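Local atomic coordinates of Non-ribosomal peptide synthetase (Methanobrevibacter ruminantium, PDB entry 6VTJ), a protein that probably carries peptide intermediates on a phosphopantetheine arm and releases them reductively, as a carrier-protein and reductase di-domain of an archaeal non-ribosomal peptide synthetase. Residues R232-G237 and N290-S295; Y253-T258 and F297-A302; A302-A307 and V313-V318. One frame throughout, in Å; residues are numbered along the deposited sequence.

Interaction 1: residues R232-G237 and N290-S295; sequences RVNVDG and NKYVCS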
loop_
_atom_site.group_PDB
_atom_site.type_symbol
_atom_site.label_atom_id
_atom_site.label_comp_id
_atom_site.label_asym_id
_atom_site.label_seq_id
_atom_site.Cartn_x
_atom_site.Cartn_y
_atom_site.Cartn_z
ATOM N N ARG A 232 -11.076 3.340 9.215
ATOM C CA ARG A 232 -11.025 4.576 9.990
ATOM C C ARG A 232 -9.851 5.439 9.548
ATOM O O ARG A 232 -9.990 6.659 9.402
ATOM C CB ARG A 232 -10.905 4.280 11.491
ATOM C CG ARG A 232 -12.125 3.660 12.134
ATOM C CD ARG A 232 -13.062 4.720 12.647
ATOM N NE ARG A 232 -12.499 5.448 13.781
ATOM C CZ ARG A 232 -12.347 6.772 13.814
ATOM N NH1 ARG A 232 -12.706 7.517 12.764
ATOM N NH2 ARG A 232 -11.830 7.351 14.897
ATOM N N VAL A 233 -8.683 4.825 9.366
ATOM C CA VAL A 233 -7.508 5.594 8.960
ATOM C C VAL A 233 -7.613 5.990 7.492
ATOM O O VAL A 233 -7.408 7.153 7.129
ATOM C CB VAL A 233 -6.211 4.810 9.226
ATOM C CG1 VAL A 233 -5.001 5.582 8.695
ATOM C CG2 VAL A 233 -6.045 4.517 10.707
ATOM N N ASN A 234 -7.948 5.029 6.626
ATOM C CA ASN A 234 -7.847 5.242 5.191
ATOM C C ASN A 234 -9.056 5.949 4.596
ATOM O O ASN A 234 -8.938 6.525 3.513
ATOM C CB ASN A 234 -7.636 3.905 4.502
ATOM C CG ASN A 234 -6.291 3.311 4.818
ATOM O OD1 ASN A 234 -5.534 3.869 5.617
ATOM N ND2 ASN A 234 -5.978 2.170 4.203
ATOM N N VAL A 235 -10.210 5.927 5.263
ATOM C CA VAL A 235 -11.382 6.591 4.699
ATOM C C VAL A 235 -11.810 7.758 5.581
ATOM O O VAL A 235 -11.872 8.903 5.113
ATOM C CB VAL A 235 -12.557 5.623 4.493
ATOM C CG1 VAL A 235 -13.708 6.370 3.860
ATOM C CG2 VAL A 235 -12.153 4.462 3.619
ATOM N N ASP A 236 -12.130 7.480 6.853
ATOM C CA ASP A 236 -12.579 8.549 7.743
ATOM C C ASP A 236 -11.517 9.636 7.878
ATOM O O ASP A 236 -11.847 10.818 8.000
ATOM C CB ASP A 236 -12.934 7.995 9.126
ATOM C CG ASP A 236 -14.130 7.012 9.105
ATOM O OD1 ASP A 236 -14.908 6.979 8.126
ATOM O OD2 ASP A 236 -14.280 6.246 10.085
ATOM N N GLY A 237 -10.236 9.254 7.897
ATOM C CA GLY A 237 -9.181 10.254 7.984
ATOM C C GLY A 237 -9.124 11.145 6.753
ATOM O O GLY A 237 -8.870 12.347 6.854
ATOM N N ASN A 290 -10.888 -6.844 -1.612
ATOM C CA ASN A 290 -9.802 -6.647 -0.664
ATOM C C ASN A 290 -9.995 -5.351 0.118
ATOM O O ASN A 290 -10.352 -4.311 -0.443
ATOM C CB ASN A 290 -8.473 -6.622 -1.403
ATOM C CG ASN A 290 -7.326 -6.352 -0.482
ATOM O OD1 ASN A 290 -7.007 -5.199 -0.189
ATOM N ND2 ASN A 290 -6.722 -7.415 0.028
ATOM N N LYS A 291 -9.758 -5.410 1.427
ATOM C CA LYS A 291 -10.121 -4.288 2.293
ATOM C C LYS A 291 -9.244 -3.059 2.051
ATOM O O LYS A 291 -9.716 -1.923 2.172
ATOM C CB LYS A 291 -10.020 -4.712 3.749
ATOM C CG LYS A 291 -11.313 -5.148 4.385
ATOM C CD LYS A 291 -11.190 -4.994 5.891
ATOM C CE LYS A 291 -11.534 -6.291 6.605
ATOM N NZ LYS A 291 -11.586 -6.045 8.073
ATOM N N TYR A 292 -7.971 -3.260 1.731
ATOM C CA TYR A 292 -7.085 -2.120 1.558
ATOM C C TYR A 292 -7.382 -1.410 0.247
ATOM O O TYR A 292 -7.514 -0.179 0.207
ATOM C CB TYR A 292 -5.633 -2.576 1.615
ATOM C CG TYR A 292 -4.689 -1.515 1.126
ATOM C CD1 TYR A 292 -4.427 -0.401 1.900
ATOM C CD2 TYR A 292 -4.076 -1.614 -0.120
ATOM C CE1 TYR A 292 -3.570 0.583 1.461
ATOM C CE2 TYR A 292 -3.226 -0.640 -0.568
ATOM C CZ TYR A 292 -2.979 0.459 0.233
ATOM O OH TYR A 292 -2.147 1.445 -0.194
ATOM N N VAL A 293 -7.510 -2.178 -0.834
ATOM C CA VAL A 293 -7.890 -1.597 -2.115
ATOM C C VAL A 293 -9.240 -0.902 -2.005
ATOM O O VAL A 293 -9.441 0.195 -2.550
ATOM C CB VAL A 293 -7.905 -2.678 -3.207
ATOM C CG1 VAL A 293 -8.262 -2.042 -4.562
ATOM C CG2 VAL A 293 -6.563 -3.390 -3.262
ATOM N N CYS A 294 -10.174 -1.510 -1.270
ATOM C CA CYS A 294 -11.503 -0.929 -1.133
ATOM C C CYS A 294 -11.458 0.395 -0.387
ATOM O O CYS A 294 -12.086 1.374 -0.809
ATOM C CB CYS A 294 -12.447 -1.917 -0.436
ATOM S SG CYS A 294 -14.078 -1.233 -0.117
ATOM N N SER A 295 -10.764 0.437 0.756
ATOM C CA SER A 295 -10.663 1.690 1.504
ATOM C C SER A 295 -9.994 2.789 0.673
ATOM O O SER A 295 -10.418 3.953 0.715
ATOM C CB SER A 295 -9.911 1.476 2.827
ATOM O OG SER A 295 -8.537 1.115 2.645
#
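Asn234 and Ser295 make the one hydrogen bond between residues 232-237 and 290-295, a small case of how polar side chains can join helices packed side by side. Asn234 ND2 donates to Ser295 OG over 3.2 Å, with an N-H...O angle of 160° and the acceptor close to the amide plane. Ser295 OG in turn donates to Tyr292 O, 2.9 Å away; with chi1 at 66°, OG sits between its backbone N and carbonyl carbon, where it can serve both partners. The other end of the amide is held by Leu220, whose N donates to Asn234 OD1, so rotation of the group is fixed from both sides.

Van der Waals contacts fill in the rest. Tyr292 CD1 lies 3.8 Å from Asn234 ND2, ring and amide planes 76° apart, while Val235 CG2 rests against Ser295 O at 3.4 Å.

Asn290 caps the second helix, its OD1 accepting from Val293 N. Both helices belong to the Rossmann-like part of the reductase, and the Tyr292 side chain lies about 6 Å from the bound 4'-phosphopantetheine. Helices 229-246 and 291-308 run almost parallel here, local axes 9.8 Å apart, and Ile230 and Phe231 extend the packing.

Interaction 2: residues Y253-T258 and F297-A302; sequences YVQIST and FLAERA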
loop_
_atom_site.group_PDB
_atom_site.type_symbol
_atom_site.label_atom_id
_atom_site.label_comp_id
_atom_site.label_asym_id
_atom_site.label_seq_id
_atom_site.Cartn_x
_atom_site.Cartn_y
_atom_site.Cartn_z
ATOM N N TYR A 253 -6.078 19.737 -1.638
ATOM C CA TYR A 253 -5.992 18.463 -0.931
ATOM C C TYR A 253 -5.387 17.420 -1.870
ATOM O O TYR A 253 -5.999 17.045 -2.872
ATOM C CB TYR A 253 -7.362 18.014 -0.435
ATOM C CG TYR A 253 -7.288 16.805 0.479
ATOM C CD1 TYR A 253 -7.275 15.515 -0.037
ATOM C CD2 TYR A 253 -7.228 16.954 1.865
ATOM C CE1 TYR A 253 -7.196 14.411 0.806
ATOM C CE2 TYR A 253 -7.159 15.856 2.701
ATOM C CZ TYR A 253 -7.136 14.594 2.168
ATOM O OH TYR A 253 -7.078 13.494 3.007
ATOM N N VAL A 254 -4.199 16.938 -1.539
ATOM C CA VAL A 254 -3.494 15.933 -2.314
ATOM C C VAL A 254 -3.554 14.619 -1.549
ATOM O O VAL A 254 -2.961 14.488 -0.475
ATOM C CB VAL A 254 -2.049 16.347 -2.574
ATOM C CG1 VAL A 254 -1.348 15.259 -3.363
ATOM C CG2 VAL A 254 -2.030 17.688 -3.315
ATOM N N GLN A 255 -4.246 13.645 -2.117
ATOM C CA GLN A 255 -4.378 12.319 -1.545
ATOM C C GLN A 255 -3.338 11.407 -2.186
ATOM O O GLN A 255 -3.243 11.351 -3.414
ATOM C CB GLN A 255 -5.799 11.787 -1.787
ATOM C CG GLN A 255 -5.969 10.255 -1.624
ATOM C CD GLN A 255 -5.883 9.798 -0.177
ATOM O OE1 GLN A 255 -5.423 10.540 0.700
ATOM N NE2 GLN A 255 -6.348 8.575 0.085
ATOM N N ILE A 256 -2.545 10.715 -1.372
ATOM C CA ILE A 256 -1.691 9.661 -1.898
ATOM C C ILE A 256 -2.519 8.393 -1.951
ATOM O O ILE A 256 -3.096 7.982 -0.943
ATOM C CB ILE A 256 -0.434 9.458 -1.043
ATOM C CG1 ILE A 256 0.272 10.802 -0.796
ATOM C CG2 ILE A 256 0.454 8.384 -1.676
ATOM C CD1 ILE A 256 0.588 11.618 -2.097
ATOM N N SER A 257 -2.596 7.786 -3.132
ATOM C CA SER A 257 -3.450 6.625 -3.329
ATOM C C SER A 257 -2.610 5.454 -3.828
ATOM O O SER A 257 -1.381 5.471 -3.709
ATOM C CB SER A 257 -4.576 6.952 -4.316
ATOM O OG SER A 257 -5.618 5.972 -4.279
ATOM N N THR A 258 -3.252 4.425 -4.360
ATOM C CA THR A 258 -2.546 3.256 -4.849
ATOM C C THR A 258 -3.009 2.952 -6.265
ATOM O O THR A 258 -4.188 3.118 -6.597
ATOM C CB THR A 258 -2.761 2.010 -3.930
ATOM O OG1 THR A 258 -2.200 0.855 -4.556
ATOM C CG2 THR A 258 -4.253 1.738 -3.677
ATOM N N PHE A 297 -10.029 3.059 -2.587
ATOM C CA PHE A 297 -11.001 3.450 -3.597
ATOM C C PHE A 297 -12.046 4.397 -3.018
ATOM O O PHE A 297 -12.414 5.398 -3.655
ATOM C CB PHE A 297 -11.673 2.206 -4.188
ATOM C CG PHE A 297 -12.884 2.516 -5.027
ATOM C CD1 PHE A 297 -14.159 2.588 -4.447
ATOM C CD2 PHE A 297 -12.756 2.744 -6.390
ATOM C CE1 PHE A 297 -15.279 2.895 -5.213
ATOM C CE2 PHE A 297 -13.876 3.041 -7.168
ATOM C CZ PHE A 297 -15.147 3.115 -6.572
ATOM N N LEU A 298 -12.560 4.079 -1.825
ATOM C CA LEU A 298 -13.566 4.939 -1.197
ATOM C C LEU A 298 -12.978 6.306 -0.878
ATOM O O LEU A 298 -13.652 7.337 -1.012
ATOM C CB LEU A 298 -14.112 4.268 0.072
ATOM C CG LEU A 298 -14.942 2.987 -0.137
ATOM C CD1 LEU A 298 -15.307 2.321 1.197
ATOM C CD2 LEU A 298 -16.203 3.285 -0.959
ATOM N N ALA A 299 -11.708 6.339 -0.480
ATOM C CA ALA A 299 -11.053 7.621 -0.271
ATOM C C ALA A 299 -10.956 8.428 -1.570
ATOM O O ALA A 299 -11.232 9.636 -1.582
ATOM C CB ALA A 299 -9.681 7.382 0.339
ATOM N N GLU A 300 -10.572 7.777 -2.674
ATOM C CA GLU A 300 -10.493 8.466 -3.959
ATOM C C GLU A 300 -11.839 9.060 -4.328
ATOM O O GLU A 300 -11.923 10.201 -4.795
ATOM C CB GLU A 300 -10.019 7.507 -5.059
ATOM C CG GLU A 300 -8.497 7.266 -5.094
ATOM C CD GLU A 300 -7.997 6.649 -6.401
ATOM O OE1 GLU A 300 -8.709 6.730 -7.421
ATOM O OE2 GLU A 300 -6.871 6.099 -6.416
ATOM N N ARG A 301 -12.903 8.278 -4.160
ATOM C CA ARG A 301 -14.239 8.772 -4.490
ATOM C C ARG A 301 -14.629 9.961 -3.619
ATOM O O ARG A 301 -15.246 10.912 -4.107
ATOM C CB ARG A 301 -15.264 7.655 -4.346
ATOM C CG ARG A 301 -16.637 8.003 -4.896
ATOM C CD ARG A 301 -17.557 6.795 -4.789
ATOM N NE ARG A 301 -18.010 6.592 -3.420
ATOM C CZ ARG A 301 -18.861 5.645 -3.041
ATOM N NH1 ARG A 301 -19.353 4.782 -3.926
ATOM N NH2 ARG A 301 -19.215 5.560 -1.765
ATOM N N ALA A 302 -14.278 9.938 -2.330
ATOM C CA ALA A 302 -14.549 11.107 -1.491
ATOM C C ALA A 302 -13.792 12.339 -1.988
ATOM O O ALA A 302 -14.336 13.465 -2.008
ATOM C CB ALA A 302 -14.190 10.804 -0.040
#
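Ser257 on the strand and Glu300 on the helix meet through a single short bond, and the contact illustrates how a buried carboxylate can tie a helix to the sheet beneath it. Ser257 OG donates to Glu300 OE2 at 2.5 Å, a separation so short that its exact value deserves caution. The seryl oxygen stands anti to its backbone N (chi1 -165°), which directs it from the strand toward the helix. Glu300 leaves its helix at a slant rather than pointing straight at the strand, but beyond CG the chain is extended, and this carries the carboxylate over to the serine. Glu300 CG also lies 3.3 Å from Ser257 OG. The second oxygen, OE1, forms a salt bridge with Arg317, so the two ends of the carboxylate have different partners; the positive charge probably favours the ionised acid in this buried setting.

The looser part lies at Gln255 and Ala299, where Gln255 NE2, at the end of a bent chain, approaches Ala299 CB at 3.5 Å without a polar bond. The amide gets its polar partner on the sheet, from Asn216 to OE1, while Val238 of helix 229-246 packs on both Gln255 and Ala299. The touching residues are all buried; on the far side of the helix, Arg301 makes a cation-pi contact with Tyr101.

The local axes run 8.9 Å apart at 141°, the roughly antiparallel lie of a helix on a parallel sheet. This is the helix-on-sheet layer of a Rossmann-like fold, consistent with its membership of an NADP-binding family. Tyr292 and Lys296, a turn or two earlier on the same helix, have the spacing of the YxxxK motif of short-chain dehydrogenases/reductases, and both touch Thr258 at the strand's end.

Interaction 3: residues A302-A307 and V313-V318; sequences AVLQAA and VKIIRV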
loop_
_atom_site.group_PDB
_atom_site.type_symbol
_atom_site.label_atom_id
_atom_site.label_comp_id
_atom_site.label_asym_id
_atom_site.label_seq_id
_atom_site.Cartn_x
_atom_site.Cartn_y
_atom_site.Cartn_z
ATOM N N ALA A 302 -14.278 9.938 -2.330
ATOM C CA ALA A 302 -14.549 11.107 -1.491
ATOM C C ALA A 302 -13.792 12.339 -1.988
ATOM O O ALA A 302 -14.336 13.465 -2.008
ATOM C CB ALA A 302 -14.190 10.804 -0.040
ATOM N N VAL A 303 -12.531 12.147 -2.388
ATOM C CA VAL A 303 -11.717 13.274 -2.827
ATOM C C VAL A 303 -12.317 13.889 -4.089
ATOM O O VAL A 303 -12.509 15.111 -4.184
ATOM C CB VAL A 303 -10.262 12.824 -3.044
ATOM C CG1 VAL A 303 -9.478 13.915 -3.752
ATOM C CG2 VAL A 303 -9.599 12.442 -1.717
ATOM N N LEU A 304 -12.666 13.040 -5.063
ATOM C CA LEU A 304 -13.241 13.543 -6.313
ATOM C C LEU A 304 -14.646 14.133 -6.109
ATOM O O LEU A 304 -15.017 15.099 -6.792
ATOM C CB LEU A 304 -13.257 12.426 -7.358
ATOM C CG LEU A 304 -11.873 12.019 -7.895
ATOM C CD1 LEU A 304 -11.895 10.705 -8.686
ATOM C CD2 LEU A 304 -11.303 13.135 -8.759
ATOM N N GLN A 305 -15.442 13.574 -5.188
ATOM C CA GLN A 305 -16.710 14.198 -4.819
ATOM C C GLN A 305 -16.511 15.641 -4.352
ATOM O O GLN A 305 -17.168 16.575 -4.852
ATOM C CB GLN A 305 -17.370 13.363 -3.727
ATOM C CG GLN A 305 -18.763 13.822 -3.328
ATOM C CD GLN A 305 -19.353 12.914 -2.271
ATOM O OE1 GLN A 305 -19.505 11.710 -2.487
ATOM N NE2 GLN A 305 -19.659 13.478 -1.106
ATOM N N ALA A 306 -15.616 15.838 -3.372
ATOM C CA ALA A 306 -15.318 17.198 -2.914
ATOM C C ALA A 306 -14.874 18.084 -4.073
ATOM O O ALA A 306 -15.168 19.288 -4.092
ATOM C CB ALA A 306 -14.236 17.188 -1.838
ATOM N N ALA A 307 -14.145 17.505 -5.035
ATOM C CA ALA A 307 -13.772 18.271 -6.223
ATOM C C ALA A 307 -14.996 18.688 -7.025
ATOM O O ALA A 307 -15.037 19.798 -7.562
ATOM C CB ALA A 307 -12.821 17.467 -7.105
ATOM N N VAL A 313 -8.203 19.426 -5.892
ATOM C CA VAL A 313 -7.685 18.159 -5.383
ATOM C C VAL A 313 -6.755 17.511 -6.397
ATOM O O VAL A 313 -6.825 17.765 -7.607
ATOM C CB VAL A 313 -8.796 17.135 -5.033
ATOM C CG1 VAL A 313 -9.870 17.737 -4.142
ATOM C CG2 VAL A 313 -9.416 16.580 -6.306
ATOM N N LYS A 314 -5.876 16.651 -5.869
ATOM C CA LYS A 314 -5.085 15.717 -6.651
ATOM C C LYS A 314 -5.142 14.345 -6.002
ATOM O O LYS A 314 -5.189 14.201 -4.775
ATOM C CB LYS A 314 -3.612 16.135 -6.778
ATOM C CG LYS A 314 -3.383 17.623 -6.944
ATOM C CD LYS A 314 -2.888 17.934 -8.319
ATOM C CE LYS A 314 -2.785 19.440 -8.565
ATOM N NZ LYS A 314 -3.541 19.727 -9.823
ATOM N N ILE A 315 -5.132 13.337 -6.851
ATOM C CA ILE A 315 -4.995 11.962 -6.427
ATOM C C ILE A 315 -3.756 11.413 -7.124
ATOM O O ILE A 315 -3.709 11.346 -8.357
ATOM C CB ILE A 315 -6.252 11.143 -6.753
ATOM C CG1 ILE A 315 -7.427 11.647 -5.896
ATOM C CG2 ILE A 315 -5.984 9.658 -6.541
ATOM C CD1 ILE A 315 -8.768 11.148 -6.327
ATOM N N ILE A 316 -2.761 11.033 -6.340
ATOM C CA ILE A 316 -1.487 10.549 -6.848
ATOM C C ILE A 316 -1.425 9.067 -6.498
ATOM O O ILE A 316 -1.116 8.706 -5.358
ATOM C CB ILE A 316 -0.306 11.335 -6.248
ATOM C CG1 ILE A 316 -0.362 12.815 -6.676
ATOM C CG2 ILE A 316 1.037 10.707 -6.640
ATOM C CD1 ILE A 316 0.834 13.639 -6.148
ATOM N N ARG A 317 -1.718 8.195 -7.464
ATOM C CA ARG A 317 -1.595 6.754 -7.250
ATOM C C ARG A 317 -0.130 6.321 -7.317
ATOM O O ARG A 317 0.538 6.518 -8.340
ATOM C CB ARG A 317 -2.420 5.992 -8.284
ATOM C CG ARG A 317 -3.902 6.283 -8.186
ATOM C CD ARG A 317 -4.663 5.735 -9.372
ATOM N NE ARG A 317 -6.097 5.939 -9.200
ATOM C CZ ARG A 317 -6.963 6.006 -10.199
ATOM N NH1 ARG A 317 -6.532 5.886 -11.458
ATOM N NH2 ARG A 317 -8.258 6.185 -9.937
ATOM N N VAL A 318 0.370 5.711 -6.249
ATOM C CA VAL A 318 1.744 5.220 -6.232
ATOM C C VAL A 318 1.733 3.695 -6.315
ATOM O O VAL A 318 0.692 3.041 -6.192
ATOM C CB VAL A 318 2.544 5.729 -5.006
ATOM C CG1 VAL A 318 2.653 7.268 -5.051
ATOM C CG2 VAL A 318 1.951 5.236 -3.680
#
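A beta-alpha-beta unit is completed where helix 291-308 turns back into strand 313-322, and Val303, Leu304 and Ala307 of the helix close over Val313 and Ile315 of the strand. Nothing polar crosses the interface. Val303 is in the middle: its CG1, placed anti to the backbone N (chi1 169°), comes within 3.5 Å of Val313 CB and 3.7 Å of Ile315 CG1, and so wedges between two successive inward-pointing strand residues. The two valine side chains point past each other from opposing sides. Nearer the end of the helix, Ala307 CB meets Val313 CG2 at 3.6 Å, a small methyl that lets the chains approach closely just before the turn.

The alternation of the strand shows how such a unit covers one face of a parallel sheet. Val313 and Ile315 face the helix, whereas Lys314 between them points to the opposite face, where its NZ reaches Ser383 O and Thr379 O. The local helix and strand axes lie 8.5 Å apart at 156°. Leu304 starts off to one side of the strand, yet its CG comes to 3.6 Å from Ile315 CD1, the two side chains crossing at about a right angle; Ile315 also touches Val385 of strand 385-388.

Overall arrangement
Followed from the N terminus, the chain shows how one helix can serve several contacts in turn. Helix 229-246 leads into strand 252-258, and a long, mostly irregular excursion then brings the chain to helix 291-308. The start of that helix closes interaction 1 on the earlier helix; its middle closes interaction 2 on the strand, so the two loops cross. Interaction 3 follows in series, its short loop joining the end of the helix to strand 313-322, which lies beside strand 252-258. Ala302 ends the helical segment of interaction 2 and begins that of interaction 3, and Ser257 N with Ile316 O probably links the paired strands. Together they tie helix 291-308 to helix 229-246 and to two adjacent strands of one sheet.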